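Local coordinates for putative mandelate racemase/muconate lactonizing enzyme (Bordetella bronchiseptica, PDB 3DDM), which is of unknown function but belongs to the mandelate racemase/muconate lactonizing enzyme family of the enolase superfamily, at residues E56-F61 with E67-L72. The protein carries 1 engineered substitution. Numbering follows the deposited sequence.
Sequences EVWCNF and EHRARL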
loop_
_atom_site.group_PDB
_atom_site.type_symbol
_atom_site.label_atom_id
_atom_site.label_comp_id
_atom_site.label_asym_id
_atom_site.label_seq_id
_atom_site.Cartn_x
_atom_site.Cartn_y
_atom_site.Cartn_z
ATOM N N GLU A 56 -13.847 -11.619 -6.928
ATOM C CA GLU A 56 -13.062 -10.665 -7.706
ATOM C C GLU A 56 -12.251 -9.775 -6.770
ATOM O O GLU A 56 -12.715 -9.403 -5.698
ATOM C CB GLU A 56 -13.977 -9.788 -8.578
ATOM C CG GLU A 56 -13.204 -8.990 -9.622
ATOM C CD GLU A 56 -14.087 -8.314 -10.674
ATOM O OE1 GLU A 56 -15.068 -8.936 -11.138
ATOM O OE2 GLU A 56 -13.780 -7.159 -11.053
ATOM N N VAL A 57 -11.028 -9.451 -7.161
ATOM C CA VAL A 57 -10.201 -8.580 -6.345
ATOM C C VAL A 57 -10.051 -7.259 -7.080
ATOM O O VAL A 57 -9.535 -7.223 -8.196
ATOM C CB VAL A 57 -8.798 -9.169 -6.099
ATOM C CG1 VAL A 57 -7.963 -8.182 -5.294
ATOM C CG2 VAL A 57 -8.908 -10.492 -5.365
ATOM N N TRP A 58 -10.520 -6.181 -6.459
ATOM C CA TRP A 58 -10.430 -4.850 -7.047
ATOM C C TRP A 58 -9.013 -4.617 -7.560
ATOM O O TRP A 58 -8.027 -4.963 -6.884
ATOM C CB TRP A 58 -10.758 -3.793 -5.997
ATOM C CG TRP A 58 -10.766 -2.398 -6.545
ATOM C CD1 TRP A 58 -11.813 -1.760 -7.154
ATOM C CD2 TRP A 58 -9.664 -1.480 -6.577
ATOM N NE1 TRP A 58 -11.431 -0.506 -7.565
ATOM C CE2 TRP A 58 -10.118 -0.306 -7.223
ATOM C CE3 TRP A 58 -8.337 -1.538 -6.127
ATOM C CZ2 TRP A 58 -9.290 0.806 -7.427
ATOM C CZ3 TRP A 58 -7.515 -0.438 -6.333
ATOM C CH2 TRP A 58 -7.997 0.721 -6.977
ATOM N N CYS A 59 -8.893 -4.030 -8.746
ATOM C CA CYS A 59 -7.563 -3.779 -9.278
ATOM C C CYS A 59 -7.523 -2.738 -10.383
ATOM O O CYS A 59 -6.675 -2.810 -11.271
ATOM C CB CYS A 59 -6.947 -5.087 -9.792
ATOM S SG CYS A 59 -7.650 -5.684 -11.353
ATOM N N ASN A 60 -8.416 -1.762 -10.344
ATOM C CA ASN A 60 -8.402 -0.763 -11.406
ATOM C C ASN A 60 -7.118 0.049 -11.432
ATOM O O ASN A 60 -6.560 0.280 -12.496
ATOM C CB ASN A 60 -9.617 0.162 -11.305
ATOM C CG ASN A 60 -10.893 -0.513 -11.773
ATOM O OD1 ASN A 60 -10.947 -1.065 -12.874
ATOM N ND2 ASN A 60 -11.927 -0.473 -10.939
ATOM N N PHE A 61 -6.643 0.469 -10.265
ATOM C CA PHE A 61 -5.413 1.242 -10.187
ATOM C C PHE A 61 -4.433 0.618 -9.196
ATOM O O PHE A 61 -4.842 -0.019 -8.224
ATOM C CB PHE A 61 -5.701 2.689 -9.761
ATOM C CG PHE A 61 -6.742 3.377 -10.593
ATOM C CD1 PHE A 61 -8.065 3.449 -10.157
ATOM C CD2 PHE A 61 -6.406 3.949 -11.818
ATOM C CE1 PHE A 61 -9.046 4.085 -10.931
ATOM C CE2 PHE A 61 -7.378 4.589 -12.604
ATOM C CZ PHE A 61 -8.701 4.656 -12.158
ATOM N N GLU A 67 -1.370 -8.020 -11.470
ATOM C CA GLU A 67 -0.512 -9.184 -11.257
ATOM C C GLU A 67 -0.078 -9.311 -9.789
ATOM O O GLU A 67 -0.119 -10.395 -9.197
ATOM C CB GLU A 67 0.728 -9.093 -12.154
ATOM C CG GLU A 67 0.488 -9.316 -13.659
ATOM C CD GLU A 67 -0.276 -8.188 -14.348
ATOM O OE1 GLU A 67 -0.347 -7.076 -13.771
ATOM O OE2 GLU A 67 -0.790 -8.406 -15.477
ATOM N N HIS A 68 0.336 -8.194 -9.204
ATOM C CA HIS A 68 0.779 -8.196 -7.821
ATOM C C HIS A 68 -0.316 -8.730 -6.896
ATOM O O HIS A 68 -0.054 -9.507 -5.974
ATOM C CB HIS A 68 1.163 -6.775 -7.396
ATOM C CG HIS A 68 1.659 -6.683 -5.988
ATOM N ND1 HIS A 68 2.759 -7.386 -5.541
ATOM C CD2 HIS A 68 1.185 -6.002 -4.918
ATOM C CE1 HIS A 68 2.940 -7.142 -4.255
ATOM N NE2 HIS A 68 1.998 -6.306 -3.853
ATOM N N ARG A 69 -1.549 -8.306 -7.150
ATOM C CA ARG A 69 -2.672 -8.716 -6.332
ATOM C C ARG A 69 -2.963 -10.199 -6.457
ATOM O O ARG A 69 -3.277 -10.859 -5.468
ATOM C CB ARG A 69 -3.886 -7.870 -6.690
ATOM C CG ARG A 69 -3.725 -6.436 -6.210
ATOM C CD ARG A 69 -4.712 -5.478 -6.857
ATOM N NE ARG A 69 -4.746 -4.215 -6.132
ATOM C CZ ARG A 69 -3.709 -3.397 -6.002
ATOM N NH1 ARG A 69 -2.540 -3.698 -6.557
ATOM N NH2 ARG A 69 -3.836 -2.283 -5.296
ATOM N N ALA A 70 -2.845 -10.728 -7.669
ATOM C CA ALA A 70 -3.067 -12.150 -7.884
ATOM C C ALA A 70 -1.948 -12.905 -7.172
ATOM O O ALA A 70 -2.192 -13.942 -6.564
ATOM C CB ALA A 70 -3.067 -12.464 -9.367
ATOM N N ARG A 71 -0.725 -12.381 -7.227
ATOM C CA ARG A 71 0.395 -13.026 -6.548
ATOM C C ARG A 71 0.139 -13.058 -5.048
ATOM O O ARG A 71 0.365 -14.078 -4.396
ATOM C CB ARG A 71 1.716 -12.295 -6.814
ATOM C CG ARG A 71 2.310 -12.527 -8.195
ATOM C CD ARG A 71 2.554 -14.020 -8.461
ATOM N NE ARG A 71 3.774 -14.560 -7.841
ATOM C CZ ARG A 71 4.046 -15.863 -7.719
ATOM N NH1 ARG A 71 3.184 -16.778 -8.167
ATOM N NH2 ARG A 71 5.185 -16.256 -7.160
ATOM N N LEU A 72 -0.329 -11.940 -4.497
ATOM C CA LEU A 72 -0.617 -11.876 -3.067
ATOM C C LEU A 72 -1.583 -12.974 -2.654
ATOM O O LEU A 72 -1.391 -13.625 -1.619
ATOM C CB LEU A 72 -1.218 -10.518 -2.686
ATOM C CG LEU A 72 -0.232 -9.357 -2.522
ATOM C CD1 LEU A 72 -0.987 -8.112 -2.096
ATOM C CD2 LEU A 72 0.826 -9.717 -1.493
#
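Arg69 reaches from the helix across to the loop 56-61 and touches four of its residues, the carbon part of the side chain first. Near the helix its CB lies 4.3 Å from Val57 CG1; Val57, a branched aliphatic residue, also packs on Val43 of strand 37-46 and Gln115 of helix 110-131, which suits a buried place. Further out, Arg69 CD rests 3.7 Å from Cys59 CB and 3.4 Å from Trp58 O. With CG anti to its own carbonyl carbon (chi1 -71°) and the chain extended from CG to NE, the methylenes run along the loop backbone and carry the charged end past it. Cys59 meets the arginine through CB, and its side chain also touches Val41 of strand 37-46.

All of this lies in the N-terminal capping domain of the enolase-superfamily fold, where the loop leads from strand 52-56 of the three-stranded antiparallel sheet into helix 65-81. The strand end and the loop also face the barrel domain: Glu56, closing the strand, accepts hydrogen bonds from the backbone N of Ala312 and Gly315, and the Trp58 indole in the loop forms a cation-pi contact with Lys284.

Around the guanidinium the loop supplies two carbonyls and an indole edge. Phe61 O stands above the guanidinium plane, away from its middle and 3.8 Å from Arg69 NH2, while Trp58 O approaches the rim of the group from close to its plane. That same NH2 meets the indole at its edge, 4.2 Å from Trp58 CZ3. The guanidinium's firm partners lie outside the loop, and arginine suits the place because its several N-H groups can serve them together: NH1 is hydrogen-bonded to Gly65 O, and NH2 is hydrogen-bonded to Gln115 and salt-bridged to Glu109 of the second subunit.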